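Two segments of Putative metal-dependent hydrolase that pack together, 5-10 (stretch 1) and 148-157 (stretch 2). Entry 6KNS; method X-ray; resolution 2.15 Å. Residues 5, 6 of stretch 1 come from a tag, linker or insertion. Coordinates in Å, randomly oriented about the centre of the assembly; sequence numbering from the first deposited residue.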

# COMPACT_ATOMS: atom_id res chain seq x y z
N ASP A 5 -15.48 13.26 -25.61
CA ASP A 5 -15.10 12.09 -24.75
C ASP A 5 -16.01 11.87 -23.54
O ASP A 5 -16.41 12.81 -22.84
N PRO A 6 -16.35 10.60 -23.27
CA PRO A 6 -17.19 10.42 -22.11
C PRO A 6 -16.32 10.35 -20.85
O PRO A 6 -15.14 10.06 -20.93
N MET A 7 -16.95 10.66 -19.71
CA MET A 7 -16.33 10.59 -18.39
C MET A 7 -16.45 9.15 -17.94
O MET A 7 -17.53 8.59 -17.96
N LYS A 8 -15.34 8.55 -17.55
CA LYS A 8 -15.32 7.13 -17.16
C LYS A 8 -14.67 6.99 -15.79
O LYS A 8 -13.55 7.41 -15.61
N VAL A 9 -15.39 6.44 -14.83
CA VAL A 9 -14.93 6.29 -13.47
C VAL A 9 -14.74 4.79 -13.21
O VAL A 9 -15.67 4.01 -13.42
N THR A 10 -13.53 4.40 -12.79
CA THR A 10 -13.24 3.00 -12.45
C THR A 10 -12.86 2.90 -10.98
O THR A 10 -11.92 3.57 -10.54
N ARG A 148 -16.87 17.43 -5.93
CA ARG A 148 -17.83 17.40 -7.03
C ARG A 148 -17.02 17.57 -8.30
O ARG A 148 -16.34 18.60 -8.47
N ILE A 149 -17.07 16.57 -9.18
CA ILE A 149 -16.22 16.53 -10.37
C ILE A 149 -17.06 16.54 -11.63
O ILE A 149 -17.86 15.63 -11.85
N THR A 150 -16.90 17.58 -12.44
CA THR A 150 -17.63 17.65 -13.68
C THR A 150 -16.71 17.85 -14.86
O THR A 150 -15.60 18.34 -14.72
N ASP A 151 -17.16 17.42 -16.03
CA ASP A 151 -16.47 17.71 -17.29
C ASP A 151 -17.31 18.62 -18.16
O ASP A 151 -16.98 18.79 -19.33
N GLY A 152 -18.39 19.18 -17.61
CA GLY A 152 -19.31 20.04 -18.40
C GLY A 152 -20.56 19.32 -18.93
O GLY A 152 -21.53 19.97 -19.28
N SER A 153 -20.54 17.99 -18.97
CA SER A 153 -21.71 17.21 -19.42
C SER A 153 -22.23 16.24 -18.36
O SER A 153 -23.40 15.99 -18.28
N HIS A 154 -21.34 15.66 -17.57
CA HIS A 154 -21.72 14.78 -16.50
C HIS A 154 -21.02 15.24 -15.25
O HIS A 154 -20.03 15.96 -15.33
N THR A 155 -21.54 14.81 -14.10
CA THR A 155 -21.06 15.26 -12.80
C THR A 155 -21.06 14.11 -11.80
O THR A 155 -22.07 13.41 -11.63
N VAL A 156 -19.91 13.86 -11.17
CA VAL A 156 -19.81 12.85 -10.15
C VAL A 156 -19.49 13.49 -8.80
O VAL A 156 -18.61 14.33 -8.72
N VAL A 157 -20.18 13.07 -7.75
CA VAL A 157 -19.90 13.56 -6.40
C VAL A 157 -19.34 12.40 -5.61
O VAL A 157 -19.89 11.29 -5.62

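What does the first strand of stretch 2 offer to stretch 1? R148 lies out of reach, but the next residue, I149, points its CA-to-CB bond toward the other stretch, with chi1 m and chi2 t. Its CG2 lies 4.2 Å from CE of M7, an apolar contact, and that same methyl carbon of M7 comes within 3.8 Å of the I149 backbone O. M7 can reach this far because all three of its chi angles are t, so its side chain runs out extended from stretch 1. T150 then points away; its OG1 serves the turn instead, accepting from G152 N at 3.0 Å and donating to H154 O at 2.8 Å.

How does D151 manage both its own turn and the neighbouring stretch? Its CA-to-CB bond points toward stretch 1, and with chi1 p the two carboxylate oxygens take different partners. OD1 accepts from S153 N at 2.8 Å and from H154 N at 2.9 Å, tying down the backbone that follows. OD2 lies 3.4 Å from CB of M7 and accepts from two waters. Water 1 donates to D151 OD2 at 2.4 Å, a very short distance, and to D5 O at 2.9 Å, so it links the turn to the backbone of a tag residue. Between them, G152 and S153 make no contact across the stretches; the positive phi of G152 suits glycine, since a CB there would be jammed against the carbonyl O of D151.

Where does H154 enter the contact? It points toward stretch 1 with chi1 m, but its closest approach to M7 is through the backbone, H154 O lying 4.2 Å from M7 SD. The imidazole is joined to the other stretch by water 2, which sits 2.6 Å from H154 ND1, donates to D151 OD2 at 2.8 Å and accepts from M7 N at 3.3 Å. No direct hydrogen bond crosses between the stretches, so these waters supply the polar links.

What closes the apolar end of the contact? T155 points away and V156 toward, as expected for successive residues of a strand. V156, chi1 t, sets its CG2 only 3.1 Å from CE of M7, very tight for two carbons, and 4.0 Å from CG2 of V9, which is also t and also points toward its partner. The M7 methyl thus touches both I149 and V156, residues paired by backbone hydrogen bonds across their two strands. V157 is out of reach.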

# COMPACT_ATOMS: atom_id res chain seq x y z
CB ASP A 5 -13.68 12.26 -24.23
CG ASP A 5 -12.66 12.42 -25.33
OD1 ASP A 5 -12.71 11.66 -26.32
OD2 ASP A 5 -11.81 13.32 -25.19
CB PRO A 6 -17.91 9.10 -22.40
CG PRO A 6 -16.97 8.34 -23.33
CD PRO A 6 -16.26 9.40 -24.13
CB MET A 7 -17.08 11.49 -17.42
CG MET A 7 -16.51 11.51 -15.98
SD MET A 7 -17.21 12.89 -15.04
CE MET A 7 -16.72 12.41 -13.41
CB LYS A 8 -14.53 6.32 -18.19
CG LYS A 8 -14.49 4.82 -17.94
CD LYS A 8 -13.55 4.09 -18.91
CE LYS A 8 -13.74 2.57 -18.80
NZ LYS A 8 -12.87 1.77 -19.72
CB VAL A 9 -15.94 6.85 -12.45
CG1 VAL A 9 -15.41 6.60 -11.00
CG2 VAL A 9 -16.24 8.38 -12.71
CB THR A 10 -12.10 2.41 -13.27
OG1 THR A 10 -12.36 2.60 -14.66
CG2 THR A 10 -11.91 0.87 -12.96
CB ARG A 148 -18.83 18.53 -6.89
CG ARG A 148 -19.73 18.65 -8.12
CD ARG A 148 -20.59 19.90 -8.16
NE ARG A 148 -21.92 19.59 -7.71
CZ ARG A 148 -23.02 19.48 -8.45
NH1 ARG A 148 -23.04 19.72 -9.74
NH2 ARG A 148 -24.13 19.13 -7.84
CB ILE A 149 -15.28 15.31 -10.34
CG1 ILE A 149 -14.43 15.34 -9.05
CG2 ILE A 149 -14.35 15.34 -11.55
CD1 ILE A 149 -13.54 14.13 -8.82
CB THR A 150 -18.71 18.76 -13.65
OG1 THR A 150 -19.49 18.68 -14.86
CG2 THR A 150 -18.11 20.19 -13.50
CB ASP A 151 -16.15 16.42 -18.06
CG ASP A 151 -17.39 15.62 -18.44
OD1 ASP A 151 -18.53 16.11 -18.23
OD2 ASP A 151 -17.22 14.51 -18.97
CB SER A 153 -21.35 16.40 -20.68
OG SER A 153 -20.67 17.21 -21.63
CB HIS A 154 -21.33 13.34 -16.84
CG HIS A 154 -22.21 12.73 -17.89
ND1 HIS A 154 -21.84 12.66 -19.23
CD2 HIS A 154 -23.46 12.22 -17.81
CE1 HIS A 154 -22.83 12.11 -19.92
NE2 HIS A 154 -23.81 11.83 -19.08
CB THR A 155 -21.96 16.41 -12.29
OG1 THR A 155 -21.83 17.52 -13.19
CG2 THR A 155 -21.53 16.86 -10.89
CB VAL A 156 -18.72 11.79 -10.52
CG1 VAL A 156 -18.58 10.76 -9.45
CG2 VAL A 156 -19.07 11.12 -11.87
CB VAL A 157 -21.17 14.14 -5.72
CG1 VAL A 157 -20.92 14.44 -4.24
CG2 VAL A 157 -21.65 15.41 -6.44
O HOH W 1 -15.38 13.64 -20.29
O HOH W 2 -19.33 12.92 -19.98